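Long-range contacts in alkane monooxygenase (Geobacillus thermodenitrificans, PDB 3B9O), which belongs to the luciferase-like monooxygenase family, is built on a TIM-barrel fold and holds flavin mononucleotide in a pocket: residues L171-W176 with P218-V223; H115-S120 with H212-S217. All coordinates share one frame; numbering follows the deposited sequence.

Contact 1. Residues L171-W176 with P218-V223; sequences LWEGSW and PQRTPV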
loop_
_atom_site.group_PDB
_atom_site.type_symbol
_atom_site.label_atom_id
_atom_site.label_comp_id
_atom_site.label_asym_id
_atom_site.label_seq_id
_atom_site.Cartn_x
_atom_site.Cartn_y
_atom_site.Cartn_z
ATOM N N LEU A 171 15.866 -10.838 11.831
ATOM C CA LEU A 171 16.838 -9.744 11.607
ATOM C C LEU A 171 16.511 -8.439 12.348
ATOM O O LEU A 171 17.339 -7.854 13.062
ATOM C CB LEU A 171 17.013 -9.495 10.083
ATOM C CG LEU A 171 17.578 -10.677 9.270
ATOM C CD1 LEU A 171 17.488 -10.422 7.772
ATOM C CD2 LEU A 171 19.059 -11.011 9.704
ATOM N N TRP A 172 15.280 -7.992 12.191
ATOM C CA TRP A 172 14.863 -6.705 12.712
ATOM C C TRP A 172 14.665 -6.630 14.220
ATOM O O TRP A 172 14.918 -5.594 14.799
ATOM C CB TRP A 172 13.565 -6.276 12.032
ATOM C CG TRP A 172 13.717 -5.905 10.587
ATOM C CD1 TRP A 172 14.801 -5.320 10.006
ATOM C CD2 TRP A 172 12.706 -5.991 9.571
ATOM N NE1 TRP A 172 14.550 -5.083 8.672
ATOM C CE2 TRP A 172 13.265 -5.459 8.381
ATOM C CE3 TRP A 172 11.381 -6.485 9.543
ATOM C CZ2 TRP A 172 12.564 -5.444 7.164
ATOM C CZ3 TRP A 172 10.675 -6.458 8.352
ATOM C CH2 TRP A 172 11.267 -5.930 7.166
ATOM N N GLU A 173 14.187 -7.726 14.818
ATOM C CA GLU A 173 13.738 -7.770 16.206
ATOM C C GLU A 173 14.707 -8.520 17.091
ATOM O O GLU A 173 14.834 -8.207 18.267
ATOM C CB GLU A 173 12.381 -8.482 16.335
ATOM C CG GLU A 173 11.192 -7.824 15.573
ATOM C CD GLU A 173 10.789 -6.493 16.193
ATOM O OE1 GLU A 173 10.330 -5.621 15.441
ATOM O OE2 GLU A 173 10.930 -6.333 17.418
ATOM N N GLY A 174 15.360 -9.521 16.536
ATOM C CA GLY A 174 16.142 -10.445 17.384
ATOM C C GLY A 174 17.672 -10.430 17.264
ATOM O O GLY A 174 18.400 -10.895 18.170
ATOM N N SER A 175 18.186 -9.943 16.151
ATOM C CA SER A 175 19.611 -10.058 15.935
ATOM C C SER A 175 20.441 -9.154 16.855
ATOM O O SER A 175 21.410 -9.610 17.484
ATOM C CB SER A 175 19.917 -9.851 14.470
ATOM O OG SER A 175 21.307 -9.919 14.216
ATOM N N TRP A 176 20.084 -7.879 16.937
ATOM C CA TRP A 176 20.780 -6.927 17.798
ATOM C C TRP A 176 19.827 -6.615 18.930
ATOM O O TRP A 176 18.674 -6.310 18.668
ATOM C CB TRP A 176 21.061 -5.603 17.071
ATOM C CG TRP A 176 22.037 -5.698 15.919
ATOM C CD1 TRP A 176 22.016 -6.625 14.881
ATOM C CD2 TRP A 176 23.168 -4.866 15.678
ATOM N NE1 TRP A 176 23.073 -6.409 14.056
ATOM C CE2 TRP A 176 23.776 -5.319 14.505
ATOM C CE3 TRP A 176 23.724 -3.752 16.342
ATOM C CZ2 TRP A 176 24.925 -4.706 13.966
ATOM C CZ3 TRP A 176 24.860 -3.149 15.806
ATOM C CH2 TRP A 176 25.454 -3.630 14.637
ATOM N N PRO A 218 14.206 3.069 15.003
ATOM C CA PRO A 218 13.072 3.447 15.879
ATOM C C PRO A 218 11.911 2.446 15.959
ATOM O O PRO A 218 11.474 2.124 17.041
ATOM C CB PRO A 218 12.629 4.815 15.292
ATOM C CG PRO A 218 13.924 5.376 14.812
ATOM C CD PRO A 218 14.519 4.194 14.078
ATOM N N GLN A 219 11.445 1.946 14.821
ATOM C CA GLN A 219 10.366 0.963 14.770
ATOM C C GLN A 219 10.832 -0.485 14.787
ATOM O O GLN A 219 10.006 -1.388 15.019
ATOM C CB GLN A 219 9.565 1.174 13.497
ATOM C CG GLN A 219 8.810 2.482 13.472
ATOM C CD GLN A 219 7.891 2.618 12.270
ATOM O OE1 GLN A 219 8.334 2.601 11.124
ATOM N NE2 GLN A 219 6.639 2.819 12.528
ATOM N N ARG A 220 12.111 -0.684 14.450
ATOM C CA ARG A 220 12.737 -1.970 14.120
ATOM C C ARG A 220 12.101 -2.631 12.899
ATOM O O ARG A 220 12.714 -2.625 11.840
ATOM C CB ARG A 220 12.835 -2.943 15.327
ATOM C CG ARG A 220 13.864 -2.552 16.452
ATOM C CD ARG A 220 13.768 -3.723 17.457
ATOM N NE ARG A 220 14.764 -3.754 18.519
ATOM C CZ ARG A 220 15.915 -4.418 18.447
ATOM N NH1 ARG A 220 16.243 -5.070 17.342
ATOM N NH2 ARG A 220 16.742 -4.428 19.495
ATOM N N THR A 221 10.915 -3.237 13.050
ATOM C CA THR A 221 10.132 -3.744 11.917
ATOM C C THR A 221 9.277 -2.572 11.364
ATOM O O THR A 221 8.602 -1.877 12.141
ATOM C CB THR A 221 9.247 -4.945 12.337
ATOM O OG1 THR A 221 10.085 -6.004 12.828
ATOM C CG2 THR A 221 8.346 -5.421 11.204
ATOM N N PRO A 222 9.297 -2.350 10.032
ATOM C CA PRO A 222 8.388 -1.316 9.441
ATOM C C PRO A 222 6.920 -1.677 9.760
ATOM O O PRO A 222 6.609 -2.860 9.994
ATOM C CB PRO A 222 8.625 -1.447 7.930
ATOM C CG PRO A 222 9.954 -2.104 7.788
ATOM C CD PRO A 222 10.082 -3.038 9.001
ATOM N N VAL A 223 6.032 -0.687 9.782
ATOM C CA VAL A 223 4.619 -0.984 9.882
ATOM C C VAL A 223 4.270 -1.930 8.747
ATOM O O VAL A 223 4.628 -1.678 7.567
ATOM C CB VAL A 223 3.750 0.289 9.842
ATOM C CG1 VAL A 223 2.277 -0.121 9.717
ATOM C CG2 VAL A 223 3.957 1.068 11.142
HETATM O O HOH W 1 18.041 -6.570 15.479
HETATM O O HOH W 2 8.862 -3.695 16.395
#

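Contact 2. Residues H115-S120 with H212-S217; sequences HARRMS and HLCEPS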
loop_
_atom_site.group_PDB
_atom_site.type_symbol
_atom_site.label_atom_id
_atom_site.label_comp_id
_atom_site.label_asym_id
_atom_site.label_seq_id
_atom_site.Cartn_x
_atom_site.Cartn_y
_atom_site.Cartn_z
ATOM N N HIS A 115 16.669 -6.875 1.428
ATOM C CA HIS A 115 15.490 -6.147 1.834
ATOM C C HIS A 115 15.525 -5.689 3.297
ATOM O O HIS A 115 15.093 -4.571 3.633
ATOM C CB HIS A 115 14.207 -6.946 1.594
ATOM C CG HIS A 115 12.971 -6.120 1.773
ATOM N ND1 HIS A 115 12.004 -6.413 2.708
ATOM C CD2 HIS A 115 12.588 -4.962 1.181
ATOM C CE1 HIS A 115 11.051 -5.503 2.647
ATOM N NE2 HIS A 115 11.384 -4.611 1.729
ATOM N N ALA A 116 16.015 -6.549 4.184
ATOM C CA ALA A 116 16.013 -6.198 5.581
ATOM C C ALA A 116 16.889 -4.976 5.838
ATOM O O ALA A 116 16.486 -4.075 6.579
ATOM C CB ALA A 116 16.454 -7.400 6.462
ATOM N N ARG A 117 18.067 -4.949 5.227
ATOM C CA ARG A 117 18.980 -3.813 5.342
ATOM C C ARG A 117 18.338 -2.553 4.718
ATOM O O ARG A 117 18.461 -1.490 5.297
ATOM C CB ARG A 117 20.334 -4.062 4.685
ATOM C CG ARG A 117 21.291 -2.832 4.833
ATOM C CD ARG A 117 22.698 -3.100 4.368
ATOM N NE ARG A 117 22.746 -3.009 2.917
ATOM C CZ ARG A 117 23.836 -2.731 2.223
ATOM N NH1 ARG A 117 25.001 -2.551 2.852
ATOM N NH2 ARG A 117 23.766 -2.662 0.904
ATOM N N ARG A 118 17.693 -2.677 3.560
ATOM C CA ARG A 118 17.022 -1.519 2.927
ATOM C C ARG A 118 15.961 -0.888 3.840
ATOM O O ARG A 118 15.890 0.353 3.971
ATOM C CB ARG A 118 16.363 -1.876 1.564
ATOM C CG ARG A 118 17.366 -2.021 0.385
ATOM C CD ARG A 118 16.608 -2.138 -0.923
ATOM N NE ARG A 118 17.559 -2.486 -1.981
ATOM C CZ ARG A 118 17.938 -3.718 -2.287
ATOM N NH1 ARG A 118 17.408 -4.770 -1.661
ATOM N NH2 ARG A 118 18.840 -3.892 -3.246
ATOM N N MET A 119 15.109 -1.735 4.426
ATOM C CA MET A 119 14.032 -1.272 5.314
ATOM C C MET A 119 14.581 -0.711 6.617
ATOM O O MET A 119 14.074 0.289 7.123
ATOM C CB MET A 119 13.024 -2.394 5.607
ATOM C CG MET A 119 12.240 -2.855 4.383
ATOM S SD MET A 119 11.373 -1.506 3.545
ATOM C CE MET A 119 12.444 -1.164 2.238
ATOM N N SER A 120 15.589 -1.361 7.183
ATOM C CA SER A 120 16.240 -0.803 8.384
ATOM C C SER A 120 16.841 0.587 8.075
ATOM O O SER A 120 16.774 1.497 8.910
ATOM C CB SER A 120 17.323 -1.724 8.937
ATOM O OG SER A 120 16.753 -2.880 9.579
ATOM N N HIS A 212 22.055 -9.527 11.470
ATOM C CA HIS A 212 21.620 -8.420 10.632
ATOM C C HIS A 212 22.793 -7.421 10.506
ATOM O O HIS A 212 23.677 -7.332 11.380
ATOM C CB HIS A 212 20.401 -7.777 11.301
ATOM C CG HIS A 212 19.711 -6.736 10.478
ATOM N ND1 HIS A 212 19.595 -6.826 9.104
ATOM C CD2 HIS A 212 19.037 -5.619 10.849
ATOM C CE1 HIS A 212 18.884 -5.797 8.658
ATOM N NE2 HIS A 212 18.541 -5.048 9.693
ATOM N N LEU A 213 22.812 -6.693 9.400
ATOM C CA LEU A 213 23.871 -5.709 9.141
ATOM C C LEU A 213 23.625 -4.361 9.850
ATOM O O LEU A 213 24.539 -3.576 9.994
ATOM C CB LEU A 213 23.996 -5.495 7.616
ATOM C CG LEU A 213 24.624 -6.674 6.804
ATOM C CD1 LEU A 213 24.505 -6.481 5.281
ATOM C CD2 LEU A 213 26.099 -7.004 7.209
ATOM N N CYS A 214 22.387 -4.112 10.288
ATOM C CA CYS A 214 21.984 -2.806 10.809
ATOM C C CYS A 214 21.687 -2.810 12.314
ATOM O O CYS A 214 21.237 -3.809 12.906
ATOM C CB CYS A 214 20.737 -2.284 10.041
ATOM S SG CYS A 214 20.795 -2.536 8.279
ATOM N N GLU A 215 21.932 -1.674 12.937
ATOM C CA GLU A 215 21.647 -1.506 14.353
ATOM C C GLU A 215 20.158 -1.236 14.518
ATOM O O GLU A 215 19.513 -0.830 13.530
ATOM C CB GLU A 215 22.478 -0.390 14.952
ATOM C CG GLU A 215 22.035 1.066 14.538
ATOM C CD GLU A 215 22.975 2.094 15.148
ATOM O OE1 GLU A 215 22.684 2.490 16.301
ATOM O OE2 GLU A 215 23.999 2.485 14.494
ATOM N N PRO A 216 19.606 -1.486 15.741
ATOM C CA PRO A 216 18.172 -1.187 16.000
ATOM C C PRO A 216 17.742 0.250 15.594
ATOM O O PRO A 216 18.415 1.250 15.924
ATOM C CB PRO A 216 17.999 -1.439 17.507
ATOM C CG PRO A 216 19.066 -2.458 17.842
ATOM C CD PRO A 216 20.260 -2.120 16.910
ATOM N N SER A 217 16.631 0.305 14.854
ATOM C CA SER A 217 16.105 1.573 14.333
ATOM C C SER A 217 14.829 1.856 15.143
ATOM O O SER A 217 14.417 0.948 15.935
ATOM C CB SER A 217 15.854 1.417 12.848
ATOM O OG SER A 217 14.839 0.419 12.642
HETATM O O HOH W 3 15.262 -2.090 11.562
#

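Contact 1. Residues L171-W176 with P218-V223
Arg220 reaches over the last residues of segment 171-176 and binds the carbonyls of Trp172, in helix 154-174, and of Trp176, in the loop after it, tying the loop that runs into barrel strand 223-227 to this region of a TIM-barrel protein of the luciferase-like family. Its CB lies 3.4 Å from Trp172 O and also faces Glu173 OE1. CD is anti to CA (chi2 -178°), and the chain runs on extended to NE past the same carbonyl, with Glu173 OE2 3.9 Å from CD. At the tip, NH1 bonds to Trp172 O at 2.9 Å, the acceptor lying almost in the guanidinium plane. Trp176 O takes two bonds, from NH1 and, at 2.8 Å, from NH2, so one carbonyl oxygen is held end-on by both terminal nitrogens. Glu173 O sits over one face of the group. Outside the two segments, Asp178 forms a salt bridge with NH2. Water 1 donates to Leu171 O and accepts from Trp176 N and, weakly, from Arg220 NH1. Farther along the loop, Thr221 OG1 donates to the anti lone pair of Glu173 OE1 at 2.7 Å, and water 2 links that same oxygen to Gln219 O; OE2 pairs with Arg434. Over one face of the Trp172 indole, whose NE1 bonds to Ala116 O, Pro222 CD makes a CH-pi contact 3.5 Å from the six-membered ring centroid, 12° off the normal.

Contact 2. Residues H115-S120 with H212-S217
Ser120 and His212 make the hydrogen bond that joins helix 112-125 to the loop 212-217, with Ser120 OG 2.8 Å from His212 NE2; either could be the donor. The hydroxyl lies at the edge of the imidazole, in its plane. With His212 CG anti to its backbone N (chi1 -172°), the ring edge from CE1 to NE2 meets Ala116 and Ser120. Water 3 extends the polar link: it lies 2.6 Å from Ser120 OG and donates to Ser217 OG, which is also hydrogen-bonded to Asp123, three residues after Ser120 on the helix.

Van der Waals packing supplies the rest. His212 CE1 comes edge-on to the helix backbone and lies 3.6 Å from Ala116 CB. The sulfur of Cys214 rests between two helix side chains, with Cys214 SG 3.5 Å from Arg117 CG and 3.6 Å from Ser120 CB. Toward solvent, Leu213 CD1 meets Arg117 CD at 3.9 Å, an aliphatic touch near the bend in the arginine chain.

Helix 154-174 packs beside this contact: Leu171 on Ala116, Trp172 on Met119 and Ser120. The loop lies against helix 112-125, which follows barrel strand 100-106, before the chain reaches strand 223-227.

Contacts 1 and 2 sit side by side, their centres about 7 Å apart, and their loop segments are consecutive: 212-217 runs straight into 218-223. Within these contacts the first half meets helix 112-125 and the second the 171-176 segment, although Gln219 N also bonds to Asp123 of helix 112-125. Contact 1 is the buried one and relies on charged side chains meeting backbone carbonyls and a hydroxyl; contact 2 is partly buried, has a single direct side-chain hydrogen bond, and trails off into aliphatic packing at exposed residues. The two are also stitched together: Ser175 OG probably bonds to His212 N and Trp176 NE1 to His212 O, while the rings of Trp172 and His212 meet nearly perpendicular.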